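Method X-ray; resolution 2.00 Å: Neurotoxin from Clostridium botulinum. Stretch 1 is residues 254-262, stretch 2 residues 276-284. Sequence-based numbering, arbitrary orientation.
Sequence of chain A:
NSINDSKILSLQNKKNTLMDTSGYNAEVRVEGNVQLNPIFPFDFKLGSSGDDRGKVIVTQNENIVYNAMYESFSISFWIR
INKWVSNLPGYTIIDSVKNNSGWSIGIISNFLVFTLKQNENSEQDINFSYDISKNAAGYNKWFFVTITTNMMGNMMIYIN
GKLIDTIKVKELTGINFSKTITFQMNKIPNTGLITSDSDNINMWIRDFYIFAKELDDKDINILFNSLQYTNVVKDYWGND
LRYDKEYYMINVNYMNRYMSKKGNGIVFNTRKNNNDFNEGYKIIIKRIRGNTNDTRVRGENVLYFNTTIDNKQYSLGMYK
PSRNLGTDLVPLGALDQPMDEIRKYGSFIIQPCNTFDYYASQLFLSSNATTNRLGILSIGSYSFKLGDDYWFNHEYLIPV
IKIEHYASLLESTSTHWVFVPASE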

ATOM      1  N   TYR A 254      -9.192  12.916  -6.706  1.00 21.43           N
ATOM      2  CA  TYR A 254      -8.551  13.606  -7.818  1.00 18.64           C
ATOM      3  C   TYR A 254      -7.115  13.139  -8.005  1.00 18.82           C
ATOM      4  O   TYR A 254      -6.179  13.933  -7.885  1.00 20.32           O
ATOM      5  CB  TYR A 254      -8.569  15.118  -7.577  1.00 17.53           C
ATOM      6  CG  TYR A 254      -9.963  15.697  -7.423  1.00 20.59           C
ATOM      7  CD1 TYR A 254     -10.665  15.577  -6.221  1.00 20.42           C
ATOM      8  CD2 TYR A 254     -10.587  16.346  -8.487  1.00 20.06           C
ATOM      9  CE1 TYR A 254     -11.955  16.090  -6.085  1.00 20.54           C
ATOM     10  CE2 TYR A 254     -11.881  16.862  -8.366  1.00 20.66           C
ATOM     11  CZ  TYR A 254     -12.555  16.730  -7.163  1.00 20.76           C
ATOM     12  OH  TYR A 254     -13.827  17.245  -7.041  1.00 24.72           O
ATOM     13  N   MET A 255      -6.944  11.855  -8.298  1.00 20.11           N
ATOM     14  CA  MET A 255      -5.607  11.299  -8.495  1.00 20.94           C
ATOM     15  C   MET A 255      -4.912  11.888  -9.727  1.00 20.52           C
ATOM     16  O   MET A 255      -3.684  11.847  -9.829  1.00 19.57           O
ATOM     17  CB  MET A 255      -5.676   9.771  -8.615  1.00 23.30           C
ATOM     18  CG  MET A 255      -6.112   9.053  -7.337  1.00 23.13           C
ATOM     19  SD  MET A 255      -5.109   9.457  -5.881  1.00 28.88           S
ATOM     20  CE  MET A 255      -3.534   8.702  -6.303  1.00 25.97           C
ATOM     21  N   ASN A 256      -5.688  12.437 -10.657  1.00 18.02           N
ATOM     22  CA  ASN A 256      -5.099  13.027 -11.852  1.00 19.85           C
ATOM     23  C   ASN A 256      -4.842  14.518 -11.693  1.00 20.32           C
ATOM     24  O   ASN A 256      -4.821  15.263 -12.672  1.00 22.02           O
ATOM     25  CB  ASN A 256      -5.984  12.763 -13.078  1.00 20.85           C
ATOM     26  CG  ASN A 256      -5.731  11.393 -13.686  1.00 21.75           C
ATOM     27  OD1 ASN A 256      -6.657  10.705 -14.138  1.00 21.92           O
ATOM     28  ND2 ASN A 256      -4.467  10.990 -13.703  1.00 17.01           N
ATOM     29  N   ARG A 257      -4.650  14.946 -10.448  1.00 20.68           N
ATOM     30  CA  ARG A 257      -4.363  16.345 -10.148  1.00 21.32           C
ATOM     31  C   ARG A 257      -3.077  16.444  -9.342  1.00 20.09           C
ATOM     32  O   ARG A 257      -2.772  15.569  -8.537  1.00 19.61           O
ATOM     33  CB  ARG A 257      -5.503  16.971  -9.337  1.00 21.57           C
ATOM     34  CG  ARG A 257      -6.811  17.075 -10.090  1.00 23.06           C
ATOM     35  CD  ARG A 257      -6.852  18.307 -10.976  1.00 26.43           C
ATOM     36  NE  ARG A 257      -7.923  18.181 -11.952  1.00 30.01           N
ATOM     37  CZ  ARG A 257      -8.583  19.193 -12.502  1.00 37.41           C
ATOM     38  NH1 ARG A 257      -8.302  20.458 -12.178  1.00 37.35           N
ATOM     39  NH2 ARG A 257      -9.531  18.928 -13.393  1.00 39.06           N
ATOM     40  N   TYR A 258      -2.317  17.507  -9.572  1.00 20.40           N
ATOM     41  CA  TYR A 258      -1.092  17.728  -8.816  1.00 20.09           C
ATOM     42  C   TYR A 258      -1.216  19.110  -8.191  1.00 19.68           C
ATOM     43  O   TYR A 258      -2.070  19.904  -8.587  1.00 18.91           O
ATOM     44  CB  TYR A 258       0.148  17.636  -9.726  1.00 21.48           C
ATOM     45  CG  TYR A 258       0.264  18.729 -10.766  1.00 21.70           C
ATOM     46  CD1 TYR A 258       0.753  19.998 -10.430  1.00 21.00           C
ATOM     47  CD2 TYR A 258      -0.099  18.491 -12.095  1.00 22.23           C
ATOM     48  CE1 TYR A 258       0.886  20.996 -11.393  1.00 21.21           C
ATOM     49  CE2 TYR A 258       0.022  19.482 -13.066  1.00 21.75           C
ATOM     50  CZ  TYR A 258       0.516  20.728 -12.711  1.00 22.62           C
ATOM     51  OH  TYR A 258       0.646  21.692 -13.676  1.00 25.75           O
ATOM     52  N   MET A 259      -0.371  19.392  -7.208  1.00 21.46           N
ATOM     53  CA  MET A 259      -0.403  20.670  -6.514  1.00 22.05           C
ATOM     54  C   MET A 259       0.382  21.800  -7.162  1.00 22.16           C
ATOM     55  O   MET A 259       1.552  21.643  -7.510  1.00 21.34           O
ATOM     56  CB  MET A 259       0.105  20.497  -5.087  1.00 24.65           C
ATOM     57  CG  MET A 259      -0.977  20.420  -4.042  1.00 28.64           C
ATOM     58  SD  MET A 259      -0.290  20.202  -2.385  1.00 30.24           S
ATOM     59  CE  MET A 259       0.900  21.503  -2.316  1.00 29.94           C
ATOM     60  N   SER A 260      -0.275  22.945  -7.306  1.00 21.55           N
ATOM     61  CA  SER A 260       0.355  24.129  -7.856  1.00 22.13           C
ATOM     62  C   SER A 260      -0.018  25.302  -6.951  1.00 22.07           C
ATOM     63  O   SER A 260      -0.683  25.122  -5.925  1.00 24.37           O
ATOM     64  CB  SER A 260      -0.125  24.389  -9.281  1.00 24.01           C
ATOM     65  OG  SER A 260       0.630  25.439  -9.864  1.00 26.27           O
ATOM     66  N   LYS A 261       0.396  26.499  -7.334  1.00 22.21           N
ATOM     67  CA  LYS A 261       0.116  27.685  -6.540  1.00 22.54           C
ATOM     68  C   LYS A 261      -0.182  28.887  -7.429  1.00 23.76           C
ATOM     69  O   LYS A 261       0.401  29.042  -8.503  1.00 25.59           O
ATOM     70  CB  LYS A 261       1.326  27.980  -5.639  1.00 22.26           C
ATOM     71  CG  LYS A 261       1.292  29.288  -4.860  1.00 21.15           C
ATOM     72  CD  LYS A 261       2.577  29.427  -4.024  1.00 23.39           C
ATOM     73  CE  LYS A 261       2.629  30.708  -3.187  1.00 22.09           C
ATOM     74  NZ  LYS A 261       2.789  31.952  -4.003  1.00 24.43           N
ATOM     75  N   LYS A 262      -1.113  29.721  -6.981  1.00 23.53           N
ATOM     76  CA  LYS A 262      -1.465  30.944  -7.684  1.00 22.35           C
ATOM     77  C   LYS A 262      -1.786  31.956  -6.600  1.00 22.66           C
ATOM     78  O   LYS A 262      -2.754  31.798  -5.863  1.00 23.00           O
ATOM     79  CB  LYS A 262      -2.675  30.748  -8.595  1.00 23.29           C
ATOM     80  CG  LYS A 262      -2.976  32.002  -9.405  1.00 24.99           C
ATOM     81  CD  LYS A 262      -3.872  31.728 -10.590  1.00 26.87           C
ATOM     82  CE  LYS A 262      -4.032  32.983 -11.435  1.00 27.05           C
ATOM     83  NZ  LYS A 262      -4.880  32.714 -12.626  1.00 30.88           N
ATOM     84  N   ASP A 276       3.876   8.329 -13.820  1.00 37.89           N
ATOM     85  CA  ASP A 276       4.420   8.705 -12.508  1.00 39.27           C
ATOM     86  C   ASP A 276       3.513   9.702 -11.792  1.00 36.67           C
ATOM     87  O   ASP A 276       2.500  10.133 -12.335  1.00 34.33           O
ATOM     88  CB  ASP A 276       5.790   9.370 -12.666  1.00 43.75           C
ATOM     89  CG  ASP A 276       6.909   8.375 -12.818  1.00 48.79           C
ATOM     90  OD1 ASP A 276       8.051   8.809 -13.072  1.00 52.44           O
ATOM     91  OD2 ASP A 276       6.653   7.160 -12.674  1.00 53.82           O
ATOM     92  N   PHE A 277       3.890  10.066 -10.570  1.00 34.55           N
ATOM     93  CA  PHE A 277       3.142  11.060  -9.803  1.00 34.15           C
ATOM     94  C   PHE A 277       4.043  12.276  -9.615  1.00 34.46           C
ATOM     95  O   PHE A 277       3.718  13.200  -8.866  1.00 35.47           O
ATOM     96  CB  PHE A 277       2.736  10.522  -8.430  1.00 32.93           C
ATOM     97  CG  PHE A 277       1.590   9.560  -8.469  1.00 31.62           C
ATOM     98  CD1 PHE A 277       1.810   8.189  -8.401  1.00 31.16           C
ATOM     99  CD2 PHE A 277       0.286  10.025  -8.600  1.00 32.48           C
ATOM    100  CE1 PHE A 277       0.749   7.295  -8.465  1.00 32.36           C
ATOM    101  CE2 PHE A 277      -0.788   9.140  -8.667  1.00 32.21           C
ATOM    102  CZ  PHE A 277      -0.557   7.771  -8.599  1.00 34.05           C
ATOM    103  N   ASN A 278       5.166  12.279 -10.324  1.00 33.51           N
ATOM    104  CA  ASN A 278       6.137  13.356 -10.199  1.00 34.36           C
ATOM    105  C   ASN A 278       5.883  14.622 -11.009  1.00 32.39           C
ATOM    106  O   ASN A 278       6.517  14.872 -12.035  1.00 31.70           O
ATOM    107  CB  ASN A 278       7.532  12.797 -10.477  1.00 38.30           C
ATOM    108  CG  ASN A 278       7.932  11.729  -9.462  1.00 43.04           C
ATOM    109  OD1 ASN A 278       7.210  10.751  -9.260  1.00 45.30           O
ATOM    110  ND2 ASN A 278       9.080  11.917  -8.815  1.00 45.36           N
ATOM    111  N   GLU A 279       4.958  15.432 -10.511  1.00 29.73           N
ATOM    112  CA  GLU A 279       4.601  16.692 -11.141  1.00 27.27           C
ATOM    113  C   GLU A 279       4.083  17.635 -10.058  1.00 25.89           C
ATOM    114  O   GLU A 279       3.441  17.202  -9.100  1.00 24.15           O
ATOM    115  CB  GLU A 279       3.536  16.456 -12.219  1.00 28.84           C
ATOM    116  CG  GLU A 279       3.055  17.717 -12.916  1.00 32.30           C
ATOM    117  CD  GLU A 279       2.394  17.428 -14.260  1.00 36.18           C
ATOM    118  OE1 GLU A 279       1.829  16.321 -14.429  1.00 34.13           O
ATOM    119  OE2 GLU A 279       2.435  18.316 -15.145  1.00 35.66           O
ATOM    120  N   GLY A 280       4.388  18.919 -10.194  1.00 24.04           N
ATOM    121  CA  GLY A 280       3.932  19.886  -9.217  1.00 23.19           C
ATOM    122  C   GLY A 280       4.814  20.020  -7.991  1.00 21.08           C
ATOM    123  O   GLY A 280       5.908  19.472  -7.928  1.00 19.25           O
ATOM    124  N   TYR A 281       4.311  20.748  -7.003  1.00 20.90           N
ATOM    125  CA  TYR A 281       5.037  20.989  -5.767  1.00 21.52           C
ATOM    126  C   TYR A 281       4.910  19.857  -4.762  1.00 21.34           C
ATOM    127  O   TYR A 281       3.880  19.184  -4.687  1.00 20.47           O
ATOM    128  CB  TYR A 281       4.558  22.303  -5.146  1.00 20.59           C
ATOM    129  CG  TYR A 281       4.751  23.467  -6.084  1.00 24.45           C
ATOM    130  CD1 TYR A 281       3.703  24.346  -6.370  1.00 25.38           C
ATOM    131  CD2 TYR A 281       5.972  23.659  -6.735  1.00 25.60           C
ATOM    132  CE1 TYR A 281       3.864  25.382  -7.289  1.00 27.10           C
ATOM    133  CE2 TYR A 281       6.144  24.691  -7.653  1.00 28.37           C
ATOM    134  CZ  TYR A 281       5.088  25.545  -7.927  1.00 27.18           C
ATOM    135  OH  TYR A 281       5.259  26.551  -8.852  1.00 30.76           O
ATOM    136  N   LYS A 282       5.977  19.660  -3.996  1.00 19.91           N
ATOM    137  CA  LYS A 282       6.026  18.626  -2.980  1.00 20.42           C
ATOM    138  C   LYS A 282       5.835  19.246  -1.608  1.00 19.10           C
ATOM    139  O   LYS A 282       6.097  20.427  -1.403  1.00 21.08           O
ATOM    140  CB  LYS A 282       7.374  17.899  -3.039  1.00 21.85           C
ATOM    141  CG  LYS A 282       7.519  17.017  -4.262  1.00 26.77           C
ATOM    142  CD  LYS A 282       8.969  16.655  -4.550  1.00 31.44           C
ATOM    143  CE  LYS A 282       9.676  17.763  -5.306  1.00 32.22           C
ATOM    144  NZ  LYS A 282      11.045  17.341  -5.735  1.00 36.73           N
ATOM    145  N   ILE A 283       5.368  18.440  -0.670  1.00 21.35           N
ATOM    146  CA  ILE A 283       5.160  18.903   0.689  1.00 21.52           C
ATOM    147  C   ILE A 283       6.101  18.138   1.611  1.00 20.91           C
ATOM    148  O   ILE A 283       6.590  17.067   1.251  1.00 18.17           O
ATOM    149  CB  ILE A 283       3.665  18.681   1.157  1.00 26.56           C
ATOM    150  CG1 ILE A 283       3.269  17.199   1.093  1.00 26.58           C
ATOM    151  CG2 ILE A 283       2.723  19.475   0.282  1.00 31.68           C
ATOM    152  CD1 ILE A 283       3.805  16.358   2.267  1.00 29.36           C
ATOM    153  N   ILE A 284       6.362  18.705   2.785  1.00 18.98           N
ATOM    154  CA  ILE A 284       7.194  18.066   3.793  1.00 18.80           C
ATOM    155  C   ILE A 284       6.368  18.160   5.071  1.00 18.59           C
ATOM    156  O   ILE A 284       5.892  19.239   5.428  1.00 18.65           O
ATOM    157  CB  ILE A 284       8.542  18.795   3.999  1.00 19.55           C
ATOM    158  CG1 ILE A 284       9.400  18.667   2.738  1.00 20.30           C
ATOM    159  CG2 ILE A 284       9.280  18.195   5.202  1.00 17.97           C
ATOM    160  CD1 ILE A 284      10.682  19.474   2.778  1.00 21.54           C
TER
HETATM  161  O   HOH W   1       2.307  18.103  -6.900  1.00 18.86           O

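A single water does much of the backbone pairing here. Water 1 accepts a hydrogen bond from Met 259 N, with 3.0 Å between Met 259 N and the water O. It donates one to Glu 279 O, at 2.6 Å from the water O, and another to Tyr 281 O, at 2.9 Å from the water O. It therefore links one strand residue to two carbonyls of the facing segment.

Only one direct hydrogen bond crosses between the stretches. Tyr 281 N donates to Met 259 O at 2.9 Å, and the N-H...O angle of 170° is nearly straight. Met 259 thus uses both its backbone polar groups toward stretch 2, the carbonyl directly and the amide through water. Met 259 CA lies 5.2 Å from Gly 280 CA. Within stretch 1, Arg 257 to Lys 262 form a strand. A type I turn from Tyr 254 to Arg 257 leads into it, with Arg 257 N bonded to Tyr 254 O at 3.2 Å.

Gly 280 suits this close approach. Gly 280 CA sits 3.4 Å from Tyr 258 CD1 and 3.4 Å from Met 259 O. An ideal CB on Gly 280 would lie 2.5 Å from Tyr 258 CD1 and 2.7 Å from Met 259 O, and both are clashes. The backbone angles, phi 84° and psi -170°, call for glycine on their own, since a CB would also jam against the preceding carbonyl.

Next to the glycine, Glu 279 lays its aliphatic part over one face of the Tyr 258 ring. Glu 279 CG is 3.5 Å from the centroid of the Tyr 258 ring and 20° off the normal. This is a CH-pi contact: a polarised C-H meets the electron-rich face. Glu 279 OE1 is hydrogen-bonded elsewhere in the structure.

Tyr 281 has the largest area covered by the other stretch. Its ring reaches along the strand backbone beyond Met 259. Tyr 281 CD1 is 3.7 Å from Ser 260 CA, and Tyr 281 CE1 is 3.6 Å from Lys 261 N, which lies at the ring edge.

Two apolar contacts complete the packing. Met 255 CE meets Phe 277 CE2 at 3.6 Å, and Met 259 CE meets Ile 283 CG2 at 3.8 Å. These contacts cover nonpolar surface; Phe 277, Met 259 and Ile 283 are buried, while Met 255 stays partly exposed.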